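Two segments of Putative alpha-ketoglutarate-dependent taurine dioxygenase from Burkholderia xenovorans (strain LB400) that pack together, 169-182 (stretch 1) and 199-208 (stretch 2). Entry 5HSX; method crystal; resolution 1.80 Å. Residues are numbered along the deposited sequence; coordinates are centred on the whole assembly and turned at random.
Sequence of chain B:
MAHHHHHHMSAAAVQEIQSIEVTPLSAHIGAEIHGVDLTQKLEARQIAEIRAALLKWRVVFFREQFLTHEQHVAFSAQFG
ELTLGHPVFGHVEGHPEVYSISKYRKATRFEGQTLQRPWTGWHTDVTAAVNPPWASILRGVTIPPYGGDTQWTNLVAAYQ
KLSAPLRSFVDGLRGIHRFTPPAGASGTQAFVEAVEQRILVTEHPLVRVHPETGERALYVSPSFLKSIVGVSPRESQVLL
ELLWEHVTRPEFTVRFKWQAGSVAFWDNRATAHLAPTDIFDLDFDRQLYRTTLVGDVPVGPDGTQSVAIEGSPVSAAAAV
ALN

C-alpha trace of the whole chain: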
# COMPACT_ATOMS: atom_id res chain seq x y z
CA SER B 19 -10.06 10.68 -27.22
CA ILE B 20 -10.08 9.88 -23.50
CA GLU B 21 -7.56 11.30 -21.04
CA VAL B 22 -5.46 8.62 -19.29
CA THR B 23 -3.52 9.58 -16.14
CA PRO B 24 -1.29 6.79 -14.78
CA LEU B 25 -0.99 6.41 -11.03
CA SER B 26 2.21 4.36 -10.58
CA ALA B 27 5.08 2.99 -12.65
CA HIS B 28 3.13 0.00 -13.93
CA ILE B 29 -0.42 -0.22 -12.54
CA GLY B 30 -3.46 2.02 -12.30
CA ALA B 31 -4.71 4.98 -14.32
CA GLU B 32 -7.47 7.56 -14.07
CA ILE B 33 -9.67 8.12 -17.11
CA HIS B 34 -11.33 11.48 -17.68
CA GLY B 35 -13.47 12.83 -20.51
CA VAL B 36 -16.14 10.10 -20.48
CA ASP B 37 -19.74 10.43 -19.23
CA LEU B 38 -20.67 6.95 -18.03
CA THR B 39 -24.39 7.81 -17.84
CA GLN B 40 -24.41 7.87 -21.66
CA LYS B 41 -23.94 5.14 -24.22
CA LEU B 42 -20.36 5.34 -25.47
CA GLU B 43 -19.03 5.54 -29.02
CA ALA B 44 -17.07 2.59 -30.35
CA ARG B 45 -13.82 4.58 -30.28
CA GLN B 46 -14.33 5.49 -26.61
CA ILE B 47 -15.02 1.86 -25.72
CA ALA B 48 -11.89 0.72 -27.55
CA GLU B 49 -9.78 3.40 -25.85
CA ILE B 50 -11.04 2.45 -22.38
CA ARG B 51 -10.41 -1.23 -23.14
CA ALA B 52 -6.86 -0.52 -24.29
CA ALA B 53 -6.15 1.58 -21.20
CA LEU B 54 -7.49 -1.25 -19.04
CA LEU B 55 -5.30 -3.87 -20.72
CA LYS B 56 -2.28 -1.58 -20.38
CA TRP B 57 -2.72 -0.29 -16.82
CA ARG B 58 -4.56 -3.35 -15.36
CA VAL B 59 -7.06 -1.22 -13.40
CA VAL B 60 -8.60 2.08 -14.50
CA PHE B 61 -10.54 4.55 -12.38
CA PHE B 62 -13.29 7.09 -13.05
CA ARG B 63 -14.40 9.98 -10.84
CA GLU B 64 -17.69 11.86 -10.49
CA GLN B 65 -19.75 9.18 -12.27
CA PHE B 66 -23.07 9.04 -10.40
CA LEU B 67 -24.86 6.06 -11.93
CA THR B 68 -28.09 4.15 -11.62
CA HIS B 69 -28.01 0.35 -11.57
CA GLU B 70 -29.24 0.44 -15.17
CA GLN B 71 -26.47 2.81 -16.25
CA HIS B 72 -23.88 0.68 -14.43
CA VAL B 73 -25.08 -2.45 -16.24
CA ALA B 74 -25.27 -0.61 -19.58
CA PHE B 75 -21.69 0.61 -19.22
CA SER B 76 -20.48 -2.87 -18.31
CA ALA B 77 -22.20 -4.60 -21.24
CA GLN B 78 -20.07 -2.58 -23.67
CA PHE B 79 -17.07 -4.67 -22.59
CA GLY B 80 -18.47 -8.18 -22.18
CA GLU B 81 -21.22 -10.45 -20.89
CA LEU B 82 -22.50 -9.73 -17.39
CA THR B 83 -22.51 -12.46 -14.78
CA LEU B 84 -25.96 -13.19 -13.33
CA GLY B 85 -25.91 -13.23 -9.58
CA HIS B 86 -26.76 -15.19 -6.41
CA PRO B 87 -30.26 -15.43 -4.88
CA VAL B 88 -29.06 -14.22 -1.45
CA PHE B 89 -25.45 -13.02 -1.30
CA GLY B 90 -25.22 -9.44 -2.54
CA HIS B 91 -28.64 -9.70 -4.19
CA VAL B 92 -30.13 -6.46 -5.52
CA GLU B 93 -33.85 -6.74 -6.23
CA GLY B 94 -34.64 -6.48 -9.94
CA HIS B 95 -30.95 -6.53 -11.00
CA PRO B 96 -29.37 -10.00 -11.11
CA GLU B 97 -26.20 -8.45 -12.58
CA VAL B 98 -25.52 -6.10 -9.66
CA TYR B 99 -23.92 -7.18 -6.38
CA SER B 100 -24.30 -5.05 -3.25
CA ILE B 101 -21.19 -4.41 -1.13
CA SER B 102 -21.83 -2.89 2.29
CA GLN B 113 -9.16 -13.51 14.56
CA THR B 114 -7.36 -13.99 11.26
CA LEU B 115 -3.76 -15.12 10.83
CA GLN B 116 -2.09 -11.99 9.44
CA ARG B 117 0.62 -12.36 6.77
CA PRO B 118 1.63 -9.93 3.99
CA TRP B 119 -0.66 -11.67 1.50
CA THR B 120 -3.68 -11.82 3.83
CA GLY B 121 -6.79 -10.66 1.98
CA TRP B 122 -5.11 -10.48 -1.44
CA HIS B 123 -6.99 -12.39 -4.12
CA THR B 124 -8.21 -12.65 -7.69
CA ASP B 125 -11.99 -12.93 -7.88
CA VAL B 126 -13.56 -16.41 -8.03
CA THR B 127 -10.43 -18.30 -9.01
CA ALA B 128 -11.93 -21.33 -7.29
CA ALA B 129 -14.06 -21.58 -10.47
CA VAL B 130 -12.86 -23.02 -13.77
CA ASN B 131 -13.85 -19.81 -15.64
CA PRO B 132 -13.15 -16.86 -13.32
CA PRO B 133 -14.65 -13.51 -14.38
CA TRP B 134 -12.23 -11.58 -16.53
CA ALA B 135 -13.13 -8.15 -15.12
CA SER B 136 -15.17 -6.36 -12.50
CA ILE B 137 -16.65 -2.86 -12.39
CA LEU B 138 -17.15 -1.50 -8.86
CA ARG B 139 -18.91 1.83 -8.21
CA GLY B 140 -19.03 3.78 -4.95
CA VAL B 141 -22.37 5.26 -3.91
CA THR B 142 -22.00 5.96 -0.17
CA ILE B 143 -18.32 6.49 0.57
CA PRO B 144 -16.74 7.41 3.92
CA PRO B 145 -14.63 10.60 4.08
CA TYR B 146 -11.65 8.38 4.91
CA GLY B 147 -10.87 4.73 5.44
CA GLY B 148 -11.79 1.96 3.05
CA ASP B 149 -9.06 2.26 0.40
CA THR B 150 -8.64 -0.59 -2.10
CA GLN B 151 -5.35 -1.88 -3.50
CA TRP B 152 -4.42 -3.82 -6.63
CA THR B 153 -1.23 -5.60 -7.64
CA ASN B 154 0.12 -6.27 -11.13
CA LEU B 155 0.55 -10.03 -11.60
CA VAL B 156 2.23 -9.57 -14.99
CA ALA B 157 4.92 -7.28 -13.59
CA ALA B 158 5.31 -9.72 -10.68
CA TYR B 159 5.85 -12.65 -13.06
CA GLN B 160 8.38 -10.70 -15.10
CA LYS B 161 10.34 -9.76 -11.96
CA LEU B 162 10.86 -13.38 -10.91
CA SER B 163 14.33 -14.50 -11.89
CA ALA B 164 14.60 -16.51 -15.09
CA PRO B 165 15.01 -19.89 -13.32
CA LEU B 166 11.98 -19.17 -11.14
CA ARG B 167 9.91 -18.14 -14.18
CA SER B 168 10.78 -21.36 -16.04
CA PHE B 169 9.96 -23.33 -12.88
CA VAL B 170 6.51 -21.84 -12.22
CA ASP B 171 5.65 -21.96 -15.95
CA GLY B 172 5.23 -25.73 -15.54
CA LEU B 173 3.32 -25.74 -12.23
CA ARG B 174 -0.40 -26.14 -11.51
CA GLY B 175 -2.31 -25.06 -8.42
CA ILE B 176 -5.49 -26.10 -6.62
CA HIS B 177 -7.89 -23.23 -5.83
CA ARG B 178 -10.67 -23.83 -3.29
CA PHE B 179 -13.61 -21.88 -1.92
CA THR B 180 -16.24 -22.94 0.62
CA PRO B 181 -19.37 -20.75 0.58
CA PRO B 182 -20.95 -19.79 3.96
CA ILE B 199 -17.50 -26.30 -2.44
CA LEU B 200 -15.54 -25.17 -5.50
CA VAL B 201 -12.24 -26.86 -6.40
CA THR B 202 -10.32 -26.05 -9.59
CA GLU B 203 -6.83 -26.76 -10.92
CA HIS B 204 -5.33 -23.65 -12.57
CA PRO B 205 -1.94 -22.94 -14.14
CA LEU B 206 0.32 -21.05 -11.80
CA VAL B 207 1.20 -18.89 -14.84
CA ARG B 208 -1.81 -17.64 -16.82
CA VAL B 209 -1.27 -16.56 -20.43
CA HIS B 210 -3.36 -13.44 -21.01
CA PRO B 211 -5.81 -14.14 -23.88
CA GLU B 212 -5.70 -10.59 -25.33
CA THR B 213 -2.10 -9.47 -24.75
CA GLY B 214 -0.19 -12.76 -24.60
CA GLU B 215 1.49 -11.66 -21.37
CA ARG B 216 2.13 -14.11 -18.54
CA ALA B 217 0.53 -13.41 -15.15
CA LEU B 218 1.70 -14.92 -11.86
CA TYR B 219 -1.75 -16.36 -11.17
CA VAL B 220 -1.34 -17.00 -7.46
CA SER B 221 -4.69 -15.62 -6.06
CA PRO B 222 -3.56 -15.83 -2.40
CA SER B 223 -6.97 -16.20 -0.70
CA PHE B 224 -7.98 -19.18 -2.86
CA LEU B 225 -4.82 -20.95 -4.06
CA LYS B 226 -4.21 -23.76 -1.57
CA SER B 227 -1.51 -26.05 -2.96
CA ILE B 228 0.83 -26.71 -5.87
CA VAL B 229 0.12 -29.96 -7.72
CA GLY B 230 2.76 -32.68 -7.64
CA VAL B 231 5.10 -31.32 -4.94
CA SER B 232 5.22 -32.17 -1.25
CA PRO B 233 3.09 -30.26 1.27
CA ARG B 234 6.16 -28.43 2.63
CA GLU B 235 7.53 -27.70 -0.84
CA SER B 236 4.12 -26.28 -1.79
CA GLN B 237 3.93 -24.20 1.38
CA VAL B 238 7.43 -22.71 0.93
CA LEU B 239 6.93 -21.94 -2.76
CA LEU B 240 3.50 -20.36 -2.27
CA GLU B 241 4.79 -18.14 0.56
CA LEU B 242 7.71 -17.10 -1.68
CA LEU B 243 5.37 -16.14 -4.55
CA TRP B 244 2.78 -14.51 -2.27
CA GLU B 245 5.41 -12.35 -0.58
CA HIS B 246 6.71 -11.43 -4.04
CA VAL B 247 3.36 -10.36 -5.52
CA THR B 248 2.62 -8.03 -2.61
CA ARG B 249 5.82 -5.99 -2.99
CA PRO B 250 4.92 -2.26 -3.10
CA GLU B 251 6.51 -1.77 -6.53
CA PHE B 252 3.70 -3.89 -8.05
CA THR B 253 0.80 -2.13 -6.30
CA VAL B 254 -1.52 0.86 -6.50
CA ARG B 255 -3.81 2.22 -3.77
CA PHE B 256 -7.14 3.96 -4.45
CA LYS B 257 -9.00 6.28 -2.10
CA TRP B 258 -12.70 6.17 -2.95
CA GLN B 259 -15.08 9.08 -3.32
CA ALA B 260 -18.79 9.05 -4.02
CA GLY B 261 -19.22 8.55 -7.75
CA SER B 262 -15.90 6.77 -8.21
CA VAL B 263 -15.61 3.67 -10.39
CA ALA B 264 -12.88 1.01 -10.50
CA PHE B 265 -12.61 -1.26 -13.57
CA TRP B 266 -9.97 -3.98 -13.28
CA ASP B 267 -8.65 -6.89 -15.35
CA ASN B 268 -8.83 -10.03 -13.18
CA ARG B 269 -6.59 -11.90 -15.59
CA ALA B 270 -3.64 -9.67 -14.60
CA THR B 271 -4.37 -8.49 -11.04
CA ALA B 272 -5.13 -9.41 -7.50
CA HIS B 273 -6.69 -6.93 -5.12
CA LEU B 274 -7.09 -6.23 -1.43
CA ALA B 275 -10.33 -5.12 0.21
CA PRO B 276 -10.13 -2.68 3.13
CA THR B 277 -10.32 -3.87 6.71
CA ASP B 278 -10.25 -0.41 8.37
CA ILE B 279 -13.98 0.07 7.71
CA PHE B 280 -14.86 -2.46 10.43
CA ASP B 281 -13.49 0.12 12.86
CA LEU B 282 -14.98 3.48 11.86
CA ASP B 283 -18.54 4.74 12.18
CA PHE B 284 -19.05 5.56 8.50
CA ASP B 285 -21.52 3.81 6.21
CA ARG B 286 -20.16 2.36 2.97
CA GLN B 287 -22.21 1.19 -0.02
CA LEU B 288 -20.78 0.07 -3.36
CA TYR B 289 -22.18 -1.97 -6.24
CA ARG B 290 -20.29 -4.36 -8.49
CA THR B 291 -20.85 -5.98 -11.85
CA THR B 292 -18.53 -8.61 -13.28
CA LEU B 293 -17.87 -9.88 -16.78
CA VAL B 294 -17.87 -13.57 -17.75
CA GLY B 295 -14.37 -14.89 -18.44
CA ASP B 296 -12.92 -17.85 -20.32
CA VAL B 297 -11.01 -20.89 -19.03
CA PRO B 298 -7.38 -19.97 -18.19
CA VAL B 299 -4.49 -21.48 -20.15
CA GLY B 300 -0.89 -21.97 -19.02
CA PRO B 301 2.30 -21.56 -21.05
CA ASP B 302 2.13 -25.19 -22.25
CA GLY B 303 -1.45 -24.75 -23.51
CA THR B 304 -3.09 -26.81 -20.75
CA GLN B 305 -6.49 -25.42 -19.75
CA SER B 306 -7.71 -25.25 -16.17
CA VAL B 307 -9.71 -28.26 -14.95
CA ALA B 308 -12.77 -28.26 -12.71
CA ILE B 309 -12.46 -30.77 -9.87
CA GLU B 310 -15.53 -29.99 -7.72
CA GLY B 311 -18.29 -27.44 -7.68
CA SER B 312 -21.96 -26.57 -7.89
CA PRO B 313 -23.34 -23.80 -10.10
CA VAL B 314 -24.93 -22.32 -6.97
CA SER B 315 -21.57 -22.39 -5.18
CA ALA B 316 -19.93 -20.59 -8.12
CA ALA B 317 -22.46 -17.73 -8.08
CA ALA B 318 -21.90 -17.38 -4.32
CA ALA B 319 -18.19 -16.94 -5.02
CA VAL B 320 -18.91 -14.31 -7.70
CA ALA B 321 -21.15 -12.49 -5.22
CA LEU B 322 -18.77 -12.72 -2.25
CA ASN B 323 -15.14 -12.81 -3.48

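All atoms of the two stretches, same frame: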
# COMPACT_ATOMS: atom_id res chain seq x y z
N PHE B 169 10.51 -22.37 -13.84
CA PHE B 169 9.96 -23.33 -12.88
C PHE B 169 8.45 -23.19 -12.74
O PHE B 169 7.71 -24.18 -12.89
CB PHE B 169 10.65 -23.13 -11.52
CG PHE B 169 10.21 -24.10 -10.46
CD1 PHE B 169 10.12 -25.45 -10.72
CD2 PHE B 169 9.93 -23.64 -9.18
CE1 PHE B 169 9.73 -26.34 -9.72
CE2 PHE B 169 9.53 -24.52 -8.18
CZ PHE B 169 9.43 -25.87 -8.44
N VAL B 170 7.95 -21.99 -12.44
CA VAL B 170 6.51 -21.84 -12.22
C VAL B 170 5.72 -21.98 -13.51
O VAL B 170 4.54 -22.32 -13.47
CB VAL B 170 6.19 -20.52 -11.49
CG1 VAL B 170 6.94 -20.46 -10.16
CG2 VAL B 170 6.53 -19.32 -12.36
N ASP B 171 6.35 -21.74 -14.67
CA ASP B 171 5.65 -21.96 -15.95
C ASP B 171 5.00 -23.34 -16.01
O ASP B 171 3.91 -23.51 -16.58
CB ASP B 171 6.62 -21.83 -17.13
CG ASP B 171 6.96 -20.40 -17.48
OD1 ASP B 171 6.27 -19.47 -17.01
OD2 ASP B 171 7.94 -20.23 -18.23
N GLY B 172 5.68 -24.35 -15.46
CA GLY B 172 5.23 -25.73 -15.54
C GLY B 172 4.35 -26.19 -14.39
O GLY B 172 3.95 -27.36 -14.38
N LEU B 173 4.03 -25.33 -13.44
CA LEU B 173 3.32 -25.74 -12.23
C LEU B 173 1.82 -25.46 -12.34
O LEU B 173 1.39 -24.53 -13.03
CB LEU B 173 3.88 -25.02 -11.01
CG LEU B 173 5.35 -25.32 -10.70
CD1 LEU B 173 5.81 -24.55 -9.47
CD2 LEU B 173 5.57 -26.81 -10.52
N ARG B 174 1.04 -26.28 -11.64
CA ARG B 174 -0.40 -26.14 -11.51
C ARG B 174 -0.77 -26.00 -10.04
O ARG B 174 -0.05 -26.49 -9.16
CB ARG B 174 -1.13 -27.36 -12.09
CG ARG B 174 -0.59 -27.78 -13.44
CD ARG B 174 -1.25 -26.99 -14.54
NE ARG B 174 -2.63 -27.44 -14.75
CZ ARG B 174 -3.45 -26.90 -15.65
NH1 ARG B 174 -3.04 -25.90 -16.42
NH2 ARG B 174 -4.69 -27.37 -15.77
N GLY B 175 -1.89 -25.34 -9.78
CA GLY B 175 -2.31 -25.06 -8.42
C GLY B 175 -3.79 -25.35 -8.21
O GLY B 175 -4.61 -25.16 -9.10
N ILE B 176 -4.11 -25.81 -7.00
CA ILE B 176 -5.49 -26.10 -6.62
C ILE B 176 -6.06 -24.88 -5.91
O ILE B 176 -5.53 -24.45 -4.88
CB ILE B 176 -5.58 -27.34 -5.72
CG1 ILE B 176 -4.94 -28.55 -6.41
CG2 ILE B 176 -7.04 -27.59 -5.31
CD1 ILE B 176 -5.62 -28.96 -7.72
N HIS B 177 -7.15 -24.33 -6.45
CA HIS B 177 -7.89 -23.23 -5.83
C HIS B 177 -9.19 -23.77 -5.24
O HIS B 177 -9.89 -24.55 -5.88
CB HIS B 177 -8.21 -22.13 -6.84
CG HIS B 177 -7.00 -21.51 -7.49
ND1 HIS B 177 -6.79 -20.15 -7.51
CD2 HIS B 177 -5.96 -22.07 -8.16
CE1 HIS B 177 -5.66 -19.89 -8.15
NE2 HIS B 177 -5.14 -21.04 -8.56
N ARG B 178 -9.50 -23.35 -4.01
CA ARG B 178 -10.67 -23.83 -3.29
C ARG B 178 -11.44 -22.66 -2.69
O ARG B 178 -10.85 -21.67 -2.25
CB ARG B 178 -10.31 -24.80 -2.15
CG ARG B 178 -9.59 -26.07 -2.58
CD ARG B 178 -9.23 -26.94 -1.37
NE ARG B 178 -8.30 -28.00 -1.73
CZ ARG B 178 -8.68 -29.20 -2.18
NH1 ARG B 178 -9.97 -29.48 -2.31
NH2 ARG B 178 -7.77 -30.12 -2.49
N PHE B 179 -12.76 -22.81 -2.64
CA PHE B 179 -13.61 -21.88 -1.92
C PHE B 179 -14.78 -22.65 -1.33
O PHE B 179 -15.37 -23.51 -2.00
CB PHE B 179 -14.12 -20.76 -2.83
CG PHE B 179 -15.13 -19.86 -2.17
CD1 PHE B 179 -16.47 -19.93 -2.51
CD2 PHE B 179 -14.73 -18.95 -1.20
CE1 PHE B 179 -17.40 -19.11 -1.89
CE2 PHE B 179 -15.66 -18.13 -0.58
CZ PHE B 179 -16.99 -18.21 -0.93
N THR B 180 -15.09 -22.35 -0.08
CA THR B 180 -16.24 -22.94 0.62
C THR B 180 -17.23 -21.83 0.94
O THR B 180 -16.94 -20.97 1.78
CB THR B 180 -15.80 -23.65 1.90
OG1 THR B 180 -14.93 -24.74 1.56
CG2 THR B 180 -17.01 -24.18 2.66
N PRO B 181 -18.40 -21.80 0.28
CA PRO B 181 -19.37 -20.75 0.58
C PRO B 181 -19.91 -20.90 1.99
O PRO B 181 -19.99 -22.02 2.52
CB PRO B 181 -20.47 -20.98 -0.48
CG PRO B 181 -19.85 -21.86 -1.52
CD PRO B 181 -18.85 -22.70 -0.79
N PRO B 182 -20.29 -19.79 2.64
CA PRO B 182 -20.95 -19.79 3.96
C PRO B 182 -22.23 -20.62 3.97
O PRO B 182 -22.96 -20.59 2.98
CB PRO B 182 -21.26 -18.31 4.20
CG PRO B 182 -20.28 -17.57 3.36
CD PRO B 182 -20.06 -18.42 2.14
N ILE B 199 -18.96 -26.35 -2.47
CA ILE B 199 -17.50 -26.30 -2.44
C ILE B 199 -16.93 -26.32 -3.85
O ILE B 199 -17.18 -27.26 -4.62
CB ILE B 199 -16.92 -27.45 -1.60
N LEU B 200 -16.17 -25.28 -4.20
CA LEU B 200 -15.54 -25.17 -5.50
C LEU B 200 -14.08 -25.59 -5.39
O LEU B 200 -13.37 -25.14 -4.49
CB LEU B 200 -15.62 -23.74 -6.04
CG LEU B 200 -16.95 -23.16 -6.51
CD1 LEU B 200 -16.77 -21.68 -6.78
CD2 LEU B 200 -17.42 -23.88 -7.77
N VAL B 201 -13.64 -26.45 -6.31
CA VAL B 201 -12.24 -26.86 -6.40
C VAL B 201 -11.84 -26.88 -7.87
O VAL B 201 -12.49 -27.56 -8.68
CB VAL B 201 -11.98 -28.24 -5.76
CG1 VAL B 201 -10.48 -28.57 -5.79
CG2 VAL B 201 -12.52 -28.30 -4.33
N THR B 202 -10.78 -26.16 -8.22
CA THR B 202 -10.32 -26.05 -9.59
C THR B 202 -8.80 -26.10 -9.63
O THR B 202 -8.13 -25.54 -8.76
CB THR B 202 -10.82 -24.75 -10.25
OG1 THR B 202 -12.25 -24.77 -10.31
CG2 THR B 202 -10.25 -24.58 -11.66
N GLU B 203 -8.26 -26.77 -10.64
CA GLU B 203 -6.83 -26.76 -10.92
C GLU B 203 -6.55 -25.72 -11.99
O GLU B 203 -7.07 -25.82 -13.11
CB GLU B 203 -6.34 -28.14 -11.36
CG GLU B 203 -4.82 -28.18 -11.59
CD GLU B 203 -4.36 -29.52 -12.15
OE1 GLU B 203 -4.57 -30.56 -11.49
OE2 GLU B 203 -3.79 -29.53 -13.26
N HIS B 204 -5.72 -24.73 -11.66
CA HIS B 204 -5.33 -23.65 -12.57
C HIS B 204 -3.83 -23.71 -12.84
O HIS B 204 -3.07 -24.20 -12.01
CB HIS B 204 -5.65 -22.27 -11.97
CG HIS B 204 -7.10 -21.90 -12.02
ND1 HIS B 204 -7.80 -21.80 -13.20
CD2 HIS B 204 -7.97 -21.58 -11.04
CE1 HIS B 204 -9.05 -21.44 -12.94
NE2 HIS B 204 -9.17 -21.29 -11.63
N PRO B 205 -3.38 -23.18 -13.98
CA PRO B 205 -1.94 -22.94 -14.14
C PRO B 205 -1.47 -21.92 -13.13
O PRO B 205 -2.20 -20.98 -12.78
CB PRO B 205 -1.83 -22.40 -15.57
CG PRO B 205 -3.15 -21.70 -15.78
CD PRO B 205 -4.16 -22.57 -15.08
N LEU B 206 -0.25 -22.10 -12.64
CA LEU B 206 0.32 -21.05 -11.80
C LEU B 206 0.69 -19.82 -12.63
O LEU B 206 0.78 -18.72 -12.08
CB LEU B 206 1.55 -21.56 -11.05
CG LEU B 206 1.51 -21.56 -9.53
CD1 LEU B 206 0.33 -22.38 -9.03
CD2 LEU B 206 2.84 -22.10 -8.99
N VAL B 207 0.91 -19.99 -13.93
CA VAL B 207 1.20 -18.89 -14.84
C VAL B 207 0.08 -18.85 -15.88
O VAL B 207 -0.09 -19.81 -16.66
CB VAL B 207 2.57 -19.05 -15.51
CG1 VAL B 207 2.82 -17.92 -16.49
CG2 VAL B 207 3.67 -19.12 -14.45
N ARG B 208 -0.69 -17.76 -15.89
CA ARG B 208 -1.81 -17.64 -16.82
C ARG B 208 -1.41 -16.77 -18.01
O ARG B 208 -0.99 -15.62 -17.83
CB ARG B 208 -3.04 -17.04 -16.15
CG ARG B 208 -4.19 -16.91 -17.16
CD ARG B 208 -5.52 -16.39 -16.57
NE ARG B 208 -6.53 -16.45 -17.63
CZ ARG B 208 -7.82 -16.16 -17.48
NH1 ARG B 208 -8.29 -15.80 -16.29
NH2 ARG B 208 -8.64 -16.24 -18.52
O HOH W 1 1.57 -22.76 -15.16
O HOH W 2 -2.85 -20.82 -10.05

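Stretches 169-182 and 199-208 pair mainly as antiparallel strands, 174-179 against 200-205, and together bury 989 Å² counted over both sides. Stretch 1 begins within a helix that starts earlier in the chain. Phe169 lies out of reach of stretch 2, but Val170 points toward it and is buried, its CG2 packing 3.5 Å from Val207 CG2; the short, branched side chains fit closely here. Asp171 directs its CA-to-CB bond away, yet its end returns, with OD1 3.7 Å from Val207 CG2. Its backbone is tied in by water 1, which lies 2.8 Å from Asp171 O and 2.8 Å from Leu173 O and accepts from Val207 N at 3.1 Å. Gly172 makes no contact across the interface.

Direct pairing begins at Leu173, whose O accepts from Leu206 N at 3.0 Å. Leu173 CB meets Leu206 CD2 at 3.7 Å, so Leu206, buried and pointing toward stretch 1, covers the junction of helix and strand with its apolar side chain. Arg174 sits opposite Pro205 in a non-hydrogen-bonded pair whose side chains diverge. Its side chain, m at chi1, chi2 and chi3, folds round to Glu203, forming a salt bridge from NE to OE2 at 2.8 Å; Arg174 NH2 adds a weak bond to Glu203 OE2 at 3.4 Å. The carboxylate lies at the edge of the guanidinium, near its plane, while His204 O and Pro205 N lie over one face.

Gly175 bonds His204 in both directions, N to O and O to N, each at 2.8 Å. A CB on this glycine would lie 2.8 Å from Leu206 CD1, a clash, so the bare backbone leaves room for the leucine. Ile176 faces the same side of the sheet as Glu203 and Val201: its CD1 lies 3.8 Å from Glu203 CB and its CG2 3.6 Å from Val201 CG1, an apolar patch beside the salt bridge. Between the hydrogen-bonded pairs, Ile176 CA approaches Thr202 O at 3.4 Å in a CA-H...O contact.

His177 turns to the other side, with Thr202 and His204. Its N donates to Thr202 O at 2.8 Å and its O accepts from Thr202 N at 3.0 Å. The edge of the His204 ring meets the face of the His177 ring, planes at 90°, with the two CD2 atoms 3.5 Å apart. His177 NE2 lies 2.7 Å from water 2, with which it is hydrogen-bonded; that water donates to Pro205 O at 2.8 Å, linking a buried imidazole to the opposing backbone.

Arg178 is exposed. Its extended side chain (chi2 and chi3 t) stands out from the face it shares with Val201, with NH1 3.5 Å from Val201 CG2 and Val201 CG1 over one guanidinium face. Phe179 closes the ladder: its N donates to Leu200 O at 3.0 Å, and its O accepts from Leu200 N at 2.9 Å. Its ring leads away from stretch 2. Beyond it, Pro181 CD comes within 4.0 Å of Ile199 N.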